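Putrescine aminotransferase (Halomonas elongata DSM 2581, PDB 6GWI) probably catalyses the pyridoxal-phosphate-dependent transfer of amino groups from amines such as putrescine to a keto acid acceptor, as a class-III aminotransferase. Local coordinates at residues D122-K135 with R302-H316. Sequence-based numbering, arbitrary orientation.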
ATOM      1  N   ASP B 122      -7.239  -0.871  -5.512  1.00 19.39           N
ATOM      2  CA  ASP B 122      -6.680  -1.805  -6.490  1.00 16.37           C
ATOM      3  C   ASP B 122      -7.320  -3.180  -6.356  1.00 20.06           C
ATOM      4  O   ASP B 122      -7.614  -3.843  -7.358  1.00 21.51           O
ATOM      5  CB  ASP B 122      -5.164  -1.950  -6.328  1.00 17.94           C
ATOM      6  CG  ASP B 122      -4.401  -0.728  -6.780  1.00 21.89           C
ATOM      7  OD1 ASP B 122      -4.427   0.285  -6.048  1.00 35.60           O
ATOM      8  OD2 ASP B 122      -3.771  -0.785  -7.860  1.00 22.63           O
ATOM      9  N   THR B 123      -7.489  -3.644  -5.116  1.00 19.30           N
ATOM     10  CA  THR B 123      -8.163  -4.913  -4.873  1.00 18.92           C
ATOM     11  C   THR B 123      -9.583  -4.879  -5.421  1.00 18.25           C
ATOM     12  O   THR B 123     -10.028  -5.812  -6.100  1.00 17.22           O
ATOM     13  CB  THR B 123      -8.174  -5.198  -3.370  1.00 17.84           C
ATOM     14  OG1 THR B 123      -6.846  -5.062  -2.843  1.00 18.37           O
ATOM     15  CG2 THR B 123      -8.700  -6.597  -3.076  1.00 27.84           C
ATOM     16  N   VAL B 124     -10.309  -3.793  -5.138  1.00 19.24           N
ATOM     17  CA  VAL B 124     -11.654  -3.612  -5.680  1.00 21.18           C
ATOM     18  C   VAL B 124     -11.647  -3.779  -7.192  1.00 15.57           C
ATOM     19  O   VAL B 124     -12.483  -4.489  -7.761  1.00 19.00           O
ATOM     20  CB  VAL B 124     -12.204  -2.231  -5.276  1.00 14.83           C
ATOM     21  CG1 VAL B 124     -13.381  -1.827  -6.166  1.00 34.44           C
ATOM     22  CG2 VAL B 124     -12.611  -2.228  -3.813  1.00 21.26           C
ATOM     23  N   LEU B 125     -10.722  -3.096  -7.870  1.00 21.59           N
ATOM     24  CA  LEU B 125     -10.739  -3.089  -9.330  1.00 24.72           C
ATOM     25  C   LEU B 125     -10.505  -4.487  -9.890  1.00 23.85           C
ATOM     26  O   LEU B 125     -11.202  -4.914 -10.817  1.00 18.90           O
ATOM     27  CB  LEU B 125      -9.695  -2.105  -9.858  1.00 24.03           C
ATOM     28  CG  LEU B 125      -9.643  -1.872 -11.370  1.00 34.90           C
ATOM     29  CD1 LEU B 125     -11.022  -1.604 -11.946  1.00 24.09           C
ATOM     30  CD2 LEU B 125      -8.723  -0.704 -11.685  1.00 31.96           C
ATOM     31  N   ARG B 126      -9.526  -5.216  -9.344  1.00 17.85           N
ATOM     32  CA  ARG B 126      -9.263  -6.564  -9.835  1.00 20.68           C
ATOM     33  C   ARG B 126     -10.398  -7.509  -9.472  1.00 23.45           C
ATOM     34  O   ARG B 126     -10.764  -8.383 -10.266  1.00 21.63           O
ATOM     35  CB  ARG B 126      -7.936  -7.085  -9.289  1.00 23.71           C
ATOM     36  CG  ARG B 126      -6.717  -6.353  -9.818  1.00 21.31           C
ATOM     37  CD  ARG B 126      -5.426  -7.055  -9.409  1.00 20.63           C
ATOM     38  NE  ARG B 126      -5.195  -8.288 -10.162  1.00 20.15           N
ATOM     39  CZ  ARG B 126      -4.314  -9.225  -9.816  1.00 28.85           C
ATOM     40  NH1 ARG B 126      -3.582  -9.080  -8.721  1.00 19.42           N
ATOM     41  NH2 ARG B 126      -4.165 -10.311 -10.564  1.00 17.34           N
ATOM     42  N   MET B 127     -10.982  -7.343  -8.280  1.00 13.90           N
ATOM     43  CA  MET B 127     -12.102  -8.186  -7.888  1.00 15.12           C
ATOM     44  C   MET B 127     -13.303  -7.957  -8.796  1.00 15.29           C
ATOM     45  O   MET B 127     -13.967  -8.912  -9.217  1.00 19.57           O
ATOM     46  CB  MET B 127     -12.489  -7.910  -6.437  1.00 15.91           C
ATOM     47  CG  MET B 127     -11.663  -8.650  -5.409  1.00 22.01           C
ATOM     48  SD  MET B 127     -12.290  -8.320  -3.754  1.00 24.53           S
ATOM     49  CE  MET B 127     -11.240  -9.400  -2.788  1.00 22.09           C
ATOM     50  N   VAL B 128     -13.596  -6.694  -9.110  1.00 17.34           N
ATOM     51  CA  VAL B 128     -14.758  -6.375  -9.935  1.00 14.98           C
ATOM     52  C   VAL B 128     -14.625  -7.014 -11.310  1.00 27.48           C
ATOM     53  O   VAL B 128     -15.556  -7.651 -11.815  1.00 21.31           O
ATOM     54  CB  VAL B 128     -14.936  -4.850 -10.031  1.00 17.38           C
ATOM     55  CG1 VAL B 128     -15.876  -4.471 -11.169  1.00 25.56           C
ATOM     56  CG2 VAL B 128     -15.463  -4.303  -8.717  1.00 22.21           C
ATOM     57  N   ARG B 129     -13.455  -6.865 -11.929  1.00 19.76           N
ATOM     58  CA  ARG B 129     -13.269  -7.338 -13.296  1.00 20.08           C
ATOM     59  C   ARG B 129     -13.084  -8.845 -13.343  1.00 20.25           C
ATOM     60  O   ARG B 129     -13.554  -9.494 -14.284  1.00 23.91           O
ATOM     61  CB  ARG B 129     -12.091  -6.588 -13.930  1.00 21.53           C
ATOM     62  CG  ARG B 129     -12.494  -5.159 -14.347  1.00 25.44           C
ATOM     63  CD  ARG B 129     -11.335  -4.209 -14.698  1.00 28.01           C
ATOM     64  NE  ARG B 129     -11.853  -2.967 -15.285  1.00 22.27           N
ATOM     65  CZ  ARG B 129     -11.110  -1.968 -15.764  1.00 24.41           C
ATOM     66  NH1 ARG B 129      -9.785  -2.033 -15.741  1.00 22.10           N
ATOM     67  NH2 ARG B 129     -11.701  -0.896 -16.276  1.00 23.42           N
ATOM     68  N   ARG B 130     -12.452  -9.421 -12.322  1.00 18.84           N
ATOM     69  CA  ARG B 130     -12.400 -10.871 -12.206  1.00 20.07           C
ATOM     70  C   ARG B 130     -13.797 -11.448 -12.025  1.00 21.62           C
ATOM     71  O   ARG B 130     -14.135 -12.476 -12.625  1.00 16.01           O
ATOM     72  CB  ARG B 130     -11.493 -11.252 -11.037  1.00 20.89           C
ATOM     73  CG  ARG B 130     -11.404 -12.740 -10.736  1.00 24.68           C
ATOM     74  CD  ARG B 130     -10.782 -13.557 -11.872  1.00 27.20           C
ATOM     75  NE  ARG B 130     -10.550 -14.939 -11.447  1.00 30.70           N
ATOM     76  CZ  ARG B 130     -10.365 -15.970 -12.268  1.00 33.86           C
ATOM     77  NH1 ARG B 130     -10.379 -15.799 -13.584  1.00 27.47           N
ATOM     78  NH2 ARG B 130     -10.168 -17.183 -11.767  1.00 29.30           N
ATOM     79  N   TYR B 131     -14.628 -10.786 -11.218  1.00 23.62           N
ATOM     80  CA  TYR B 131     -15.990 -11.247 -10.977  1.00 20.70           C
ATOM     81  C   TYR B 131     -16.747 -11.437 -12.284  1.00 26.91           C
ATOM     82  O   TYR B 131     -17.269 -12.520 -12.566  1.00 22.45           O
ATOM     83  CB  TYR B 131     -16.721 -10.250 -10.075  1.00 19.73           C
ATOM     84  CG  TYR B 131     -18.198 -10.521  -9.942  1.00 24.32           C
ATOM     85  CD1 TYR B 131     -18.671 -11.489  -9.066  1.00 18.83           C
ATOM     86  CD2 TYR B 131     -19.119  -9.810 -10.696  1.00 24.18           C
ATOM     87  CE1 TYR B 131     -20.021 -11.737  -8.947  1.00 20.54           C
ATOM     88  CE2 TYR B 131     -20.461 -10.050 -10.584  1.00 17.29           C
ATOM     89  CZ  TYR B 131     -20.910 -11.013  -9.710  1.00 24.70           C
ATOM     90  OH  TYR B 131     -22.256 -11.248  -9.603  1.00 23.43           O
ATOM     91  N   TRP B 132     -16.821 -10.381 -13.096  1.00 16.82           N
ATOM     92  CA  TRP B 132     -17.614 -10.458 -14.316  1.00 18.73           C
ATOM     93  C   TRP B 132     -17.014 -11.439 -15.313  1.00 24.34           C
ATOM     94  O   TRP B 132     -17.755 -12.091 -16.057  1.00 25.73           O
ATOM     95  CB  TRP B 132     -17.761  -9.064 -14.927  1.00 19.35           C
ATOM     96  CG  TRP B 132     -18.694  -8.206 -14.130  1.00 19.74           C
ATOM     97  CD1 TRP B 132     -18.375  -7.087 -13.418  1.00 16.90           C
ATOM     98  CD2 TRP B 132     -20.099  -8.415 -13.942  1.00 21.47           C
ATOM     99  NE1 TRP B 132     -19.494  -6.584 -12.804  1.00 24.09           N
ATOM    100  CE2 TRP B 132     -20.566  -7.379 -13.110  1.00 21.10           C
ATOM    101  CE3 TRP B 132     -21.009  -9.376 -14.399  1.00 20.70           C
ATOM    102  CZ2 TRP B 132     -21.904  -7.272 -12.728  1.00 25.91           C
ATOM    103  CZ3 TRP B 132     -22.339  -9.267 -14.019  1.00 24.70           C
ATOM    104  CH2 TRP B 132     -22.771  -8.227 -13.188  1.00 20.57           C
ATOM    105  N   ALA B 133     -15.685 -11.582 -15.329  1.00 29.64           N
ATOM    106  CA  ALA B 133     -15.068 -12.608 -16.161  1.00 23.02           C
ATOM    107  C   ALA B 133     -15.538 -13.999 -15.750  1.00 22.58           C
ATOM    108  O   ALA B 133     -15.868 -14.829 -16.605  1.00 24.97           O
ATOM    109  CB  ALA B 133     -13.545 -12.503 -16.080  1.00 21.91           C
ATOM    110  N   LEU B 134     -15.610 -14.262 -14.445  1.00 25.29           N
ATOM    111  CA  LEU B 134     -16.066 -15.571 -13.993  1.00 20.50           C
ATOM    112  C   LEU B 134     -17.551 -15.775 -14.270  1.00 25.42           C
ATOM    113  O   LEU B 134     -17.998 -16.917 -14.418  1.00 31.91           O
ATOM    114  CB  LEU B 134     -15.768 -15.754 -12.505  1.00 17.08           C
ATOM    115  CG  LEU B 134     -14.295 -15.852 -12.105  1.00 23.33           C
ATOM    116  CD1 LEU B 134     -14.144 -15.745 -10.591  1.00 23.08           C
ATOM    117  CD2 LEU B 134     -13.684 -17.145 -12.619  1.00 25.00           C
ATOM    118  N   LYS B 135     -18.328 -14.691 -14.360  1.00 30.35           N
ATOM    119  CA  LYS B 135     -19.735 -14.799 -14.729  1.00 29.50           C
ATOM    120  C   LYS B 135     -19.945 -15.071 -16.213  1.00 30.34           C
ATOM    121  O   LYS B 135     -21.101 -15.148 -16.646  1.00 24.90           O
ATOM    122  CB  LYS B 135     -20.490 -13.514 -14.371  1.00 31.55           C
ATOM    123  CG  LYS B 135     -20.385 -13.077 -12.918  1.00 34.42           C
ATOM    124  CD  LYS B 135     -21.145 -13.982 -11.960  1.00 29.00           C
ATOM    125  CE  LYS B 135     -22.650 -13.841 -12.104  1.00 36.10           C
ATOM    126  NZ  LYS B 135     -23.361 -14.751 -11.157  1.00 41.60           N
ATOM    127  N   ARG B 302     -22.379 -11.607  -2.859  1.00 26.53           N
ATOM    128  CA  ARG B 302     -22.493 -11.858  -4.294  1.00 32.66           C
ATOM    129  C   ARG B 302     -21.122 -11.972  -4.949  1.00 23.05           C
ATOM    130  O   ARG B 302     -20.875 -12.895  -5.733  1.00 19.89           O
ATOM    131  CB  ARG B 302     -23.366 -10.793  -4.959  1.00 35.29           C
ATOM    132  CG  ARG B 302     -23.445 -10.955  -6.467  1.00 47.69           C
ATOM    133  CD  ARG B 302     -24.602 -10.184  -7.082  1.00 50.91           C
ATOM    134  NE  ARG B 302     -25.869 -10.722  -6.580  1.00 67.33           N
ATOM    135  CZ  ARG B 302     -27.072 -10.215  -6.833  1.00 58.03           C
ATOM    136  NH1 ARG B 302     -27.204  -9.143  -7.600  1.00 52.05           N
ATOM    137  NH2 ARG B 302     -28.148 -10.793  -6.321  1.00 49.59           N
ATOM    138  N   VAL B 303     -20.220 -11.027  -4.671  1.00 22.96           N
ATOM    139  CA  VAL B 303     -18.882 -11.114  -5.251  1.00 28.34           C
ATOM    140  C   VAL B 303     -18.100 -12.252  -4.605  1.00 26.15           C
ATOM    141  O   VAL B 303     -17.398 -13.009  -5.286  1.00 23.41           O
ATOM    142  CB  VAL B 303     -18.142  -9.770  -5.119  1.00 32.72           C
ATOM    143  CG1 VAL B 303     -16.674  -9.910  -5.539  1.00 28.52           C
ATOM    144  CG2 VAL B 303     -18.839  -8.706  -5.953  1.00 39.80           C
ATOM    145  N   ALA B 304     -18.205 -12.392  -3.282  1.00 25.15           N
ATOM    146  CA  ALA B 304     -17.434 -13.414  -2.582  1.00 26.43           C
ATOM    147  C   ALA B 304     -17.765 -14.812  -3.094  1.00 28.87           C
ATOM    148  O   ALA B 304     -16.867 -15.641  -3.286  1.00 26.10           O
ATOM    149  CB  ALA B 304     -17.697 -13.318  -1.079  1.00 25.24           C
ATOM    150  N   GLU B 305     -19.049 -15.097  -3.318  1.00 25.96           N
ATOM    151  CA  GLU B 305     -19.446 -16.451  -3.689  1.00 34.70           C
ATOM    152  C   GLU B 305     -18.921 -16.831  -5.068  1.00 29.09           C
ATOM    153  O   GLU B 305     -18.523 -17.980  -5.291  1.00 21.80           O
ATOM    154  CB  GLU B 305     -20.967 -16.582  -3.640  1.00 48.08           C
ATOM    155  CG  GLU B 305     -21.512 -16.785  -2.234  1.00 74.37           C
ATOM    156  CD  GLU B 305     -21.045 -18.081  -1.599  1.00 92.14           C
ATOM    157  OE1 GLU B 305     -21.156 -19.142  -2.250  1.00 89.73           O
ATOM    158  OE2 GLU B 305     -20.557 -18.037  -0.449  1.00 88.96           O
ATOM    159  N   THR B 306     -18.931 -15.897  -6.015  1.00 24.81           N
ATOM    160  CA  THR B 306     -18.384 -16.192  -7.334  1.00 27.57           C
ATOM    161  C   THR B 306     -16.878 -16.426  -7.257  1.00 24.65           C
ATOM    162  O   THR B 306     -16.368 -17.412  -7.800  1.00 26.70           O
ATOM    163  CB  THR B 306     -18.730 -15.064  -8.304  1.00 33.44           C
ATOM    164  OG1 THR B 306     -20.143 -15.074  -8.539  1.00 24.25           O
ATOM    165  CG2 THR B 306     -18.006 -15.242  -9.627  1.00 33.03           C
ATOM    166  N   LEU B 307     -16.149 -15.538  -6.572  1.00 22.83           N
ATOM    167  CA  LEU B 307     -14.708 -15.725  -6.425  1.00 25.41           C
ATOM    168  C   LEU B 307     -14.388 -17.051  -5.742  1.00 20.96           C
ATOM    169  O   LEU B 307     -13.508 -17.796  -6.188  1.00 24.54           O
ATOM    170  CB  LEU B 307     -14.094 -14.563  -5.639  1.00 29.03           C
ATOM    171  CG  LEU B 307     -14.118 -13.173  -6.278  1.00 27.95           C
ATOM    172  CD1 LEU B 307     -13.474 -12.144  -5.352  1.00 30.18           C
ATOM    173  CD2 LEU B 307     -13.413 -13.190  -7.624  1.00 26.44           C
ATOM    174  N   ILE B 308     -15.100 -17.371  -4.662  1.00 22.23           N
ATOM    175  CA  ILE B 308     -14.804 -18.596  -3.924  1.00 29.65           C
ATOM    176  C   ILE B 308     -15.153 -19.820  -4.763  1.00 41.94           C
ATOM    177  O   ILE B 308     -14.317 -20.705  -4.976  1.00 28.41           O
ATOM    178  CB  ILE B 308     -15.553 -18.607  -2.578  1.00 23.20           C
ATOM    179  CG1 ILE B 308     -15.028 -17.492  -1.672  1.00 21.62           C
ATOM    180  CG2 ILE B 308     -15.386 -19.959  -1.890  1.00 39.02           C
ATOM    181  CD1 ILE B 308     -15.863 -17.249  -0.443  1.00 24.75           C
ATOM    182  N   GLU B 309     -16.392 -19.881  -5.260  1.00 30.85           N
ATOM    183  CA  GLU B 309     -16.899 -21.104  -5.871  1.00 23.20           C
ATOM    184  C   GLU B 309     -16.390 -21.309  -7.290  1.00 26.50           C
ATOM    185  O   GLU B 309     -16.269 -22.454  -7.739  1.00 27.96           O
ATOM    186  CB  GLU B 309     -18.430 -21.080  -5.893  1.00 28.07           C
ATOM    187  CG  GLU B 309     -19.085 -21.190  -4.527  1.00 41.36           C
ATOM    188  CD  GLU B 309     -18.652 -22.430  -3.770  1.00 46.62           C
ATOM    189  OE1 GLU B 309     -18.346 -22.313  -2.565  1.00 44.20           O
ATOM    190  OE2 GLU B 309     -18.595 -23.515  -4.386  1.00 40.21           O
ATOM    191  N   GLU B 310     -16.096 -20.223  -8.006  1.00 29.62           N
ATOM    192  CA  GLU B 310     -15.736 -20.299  -9.411  1.00 28.07           C
ATOM    193  C   GLU B 310     -14.287 -19.936  -9.693  1.00 26.79           C
ATOM    194  O   GLU B 310     -13.763 -20.331 -10.739  1.00 28.50           O
ATOM    195  CB  GLU B 310     -16.628 -19.355 -10.237  1.00 39.45           C
ATOM    196  CG  GLU B 310     -18.109 -19.378  -9.872  1.00 42.93           C
ATOM    197  CD  GLU B 310     -18.743 -20.748 -10.004  1.00 71.15           C
ATOM    198  OE1 GLU B 310     -18.262 -21.556 -10.826  1.00 77.71           O
ATOM    199  OE2 GLU B 310     -19.727 -21.015  -9.281  1.00 79.10           O
ATOM    200  N   GLY B 311     -13.626 -19.214  -8.790  1.00 25.73           N
ATOM    201  CA  GLY B 311     -12.399 -18.527  -9.135  1.00 33.34           C
ATOM    202  C   GLY B 311     -11.105 -19.257  -8.880  1.00 34.42           C
ATOM    203  O   GLY B 311     -10.068 -18.843  -9.408  1.00 31.04           O
ATOM    204  N   GLY B 312     -11.118 -20.331  -8.098  1.00 28.28           N
ATOM    205  CA  GLY B 312      -9.858 -20.963  -7.746  1.00 27.22           C
ATOM    206  C   GLY B 312      -8.997 -20.009  -6.944  1.00 27.75           C
ATOM    207  O   GLY B 312      -9.473 -19.326  -6.030  1.00 21.00           O
ATOM    208  N   GLU B 313      -7.709 -19.956  -7.278  1.00 25.69           N
ATOM    209  CA  GLU B 313      -6.809 -19.017  -6.622  1.00 24.23           C
ATOM    210  C   GLU B 313      -7.005 -17.617  -7.191  1.00 31.61           C
ATOM    211  O   GLU B 313      -7.084 -17.432  -8.409  1.00 24.39           O
ATOM    212  CB  GLU B 313      -5.347 -19.437  -6.791  1.00 25.84           C
ATOM    213  CG  GLU B 313      -4.369 -18.465  -6.124  1.00 38.62           C
ATOM    214  CD  GLU B 313      -2.922 -18.924  -6.173  1.00 40.64           C
ATOM    215  OE1 GLU B 313      -2.673 -20.107  -6.477  1.00 27.58           O
ATOM    216  OE2 GLU B 313      -2.027 -18.093  -5.912  1.00 30.76           O
ATOM    217  N   PHE B 314      -7.060 -16.629  -6.302  1.00 21.67           N
ATOM    218  CA  PHE B 314      -7.031 -15.215  -6.674  1.00 24.54           C
ATOM    219  C   PHE B 314      -5.581 -14.751  -6.546  1.00 30.40           C
ATOM    220  O   PHE B 314      -5.067 -14.604  -5.433  1.00 25.97           O
ATOM    221  CB  PHE B 314      -7.979 -14.420  -5.776  1.00 22.42           C
ATOM    222  CG  PHE B 314      -8.161 -12.979  -6.176  1.00 33.87           C
ATOM    223  CD1 PHE B 314      -8.217 -12.601  -7.508  1.00 37.85           C
ATOM    224  CD2 PHE B 314      -8.305 -12.000  -5.203  1.00 29.31           C
ATOM    225  CE1 PHE B 314      -8.394 -11.272  -7.860  1.00 30.55           C
ATOM    226  CE2 PHE B 314      -8.482 -10.677  -5.547  1.00 24.08           C
ATOM    227  CZ  PHE B 314      -8.528 -10.311  -6.877  1.00 22.72           C
ATOM    228  N   PHE B 315      -4.916 -14.533  -7.686  1.00 23.10           N
ATOM    229  CA  PHE B 315      -3.481 -14.226  -7.701  1.00 19.25           C
ATOM    230  C   PHE B 315      -3.290 -12.744  -7.379  1.00 24.47           C
ATOM    231  O   PHE B 315      -2.950 -11.915  -8.227  1.00 20.28           O
ATOM    232  CB  PHE B 315      -2.857 -14.589  -9.041  1.00 21.83           C
ATOM    233  CG  PHE B 315      -2.768 -16.065  -9.285  1.00 29.78           C
ATOM    234  CD1 PHE B 315      -1.663 -16.784  -8.862  1.00 28.04           C
ATOM    235  CD2 PHE B 315      -3.787 -16.733  -9.942  1.00 33.51           C
ATOM    236  CE1 PHE B 315      -1.579 -18.146  -9.084  1.00 29.75           C
ATOM    237  CE2 PHE B 315      -3.710 -18.092 -10.169  1.00 36.22           C
ATOM    238  CZ  PHE B 315      -2.603 -18.801  -9.739  1.00 28.39           C
ATOM    239  N   HIS B 316      -3.492 -12.431  -6.104  1.00 20.07           N
ATOM    240  CA  HIS B 316      -3.561 -11.053  -5.649  1.00 26.52           C
ATOM    241  C   HIS B 316      -3.247 -11.012  -4.162  1.00 24.05           C
ATOM    242  O   HIS B 316      -3.633 -11.915  -3.418  1.00 18.92           O
ATOM    243  CB  HIS B 316      -4.949 -10.456  -5.905  1.00 24.38           C
ATOM    244  CG  HIS B 316      -5.072  -9.035  -5.462  1.00 24.37           C
ATOM    245  ND1 HIS B 316      -4.567  -7.985  -6.195  1.00 21.17           N
ATOM    246  CD2 HIS B 316      -5.615  -8.490  -4.348  1.00 21.28           C
ATOM    247  CE1 HIS B 316      -4.805  -6.852  -5.561  1.00 18.55           C
ATOM    248  NE2 HIS B 316      -5.435  -7.130  -4.435  1.00 17.60           N
TER
HETATM  249  O   HOH W   1      -9.694 -15.844  -8.908  1.00 24.87           O
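R126 and H316 carry the polar end of this contact, where helix 122-134 meets the chain following helix 302-311. NH1 of R126 donates to H316 ND1 at 2.9 Å; it lies almost in the imidazole plane, but the bond is bent (N-H...N 132°), NH1 being shared with the carbonyl oxygen of F315. NH2 adds a weak bond to that oxygen. The chi3 bend brings NH1 up to the imidazole edge, with the guanidinium plane steeply inclined to the ring (71°). At the other ring nitrogen, H316 NE2 donates to T123 OG1 (3.0 Å), whose hydroxyl is also bonded to E119 O, so both imidazole nitrogens are engaged and ring rotation is fixed. With an alanine at R126, F315 O and H316 ND1 would probably lose their donor, Q169 O of the second subunit a partner, and the imidazole one of its two holds.

R130 NH2 donates to G311 O at 2.9 Å, the oxygen almost in the guanidinium plane, while its NE donates to a water 3.1 Å from G311 O. L134 CD2 lies over the centre of one guanidinium face.

Among the apolar contacts, L134 is a knob among T306, L307, E310 and G311. M127 CG meets the F314 ring (CE2, 3.8 Å) and L307 CD1. V303 CG2 lies toward the rim of one Y131 face; Y131 CE1 meets T306 OG1 (3.4 Å), and its OH the R302 CG methylene (3.4 Å).

The helix axes cross at 61°, 9.5 Å apart. R126 joins helix 122-134, the F315-H316 segment and Q169 of the second subunit, coupling this polar end to the dimer interface.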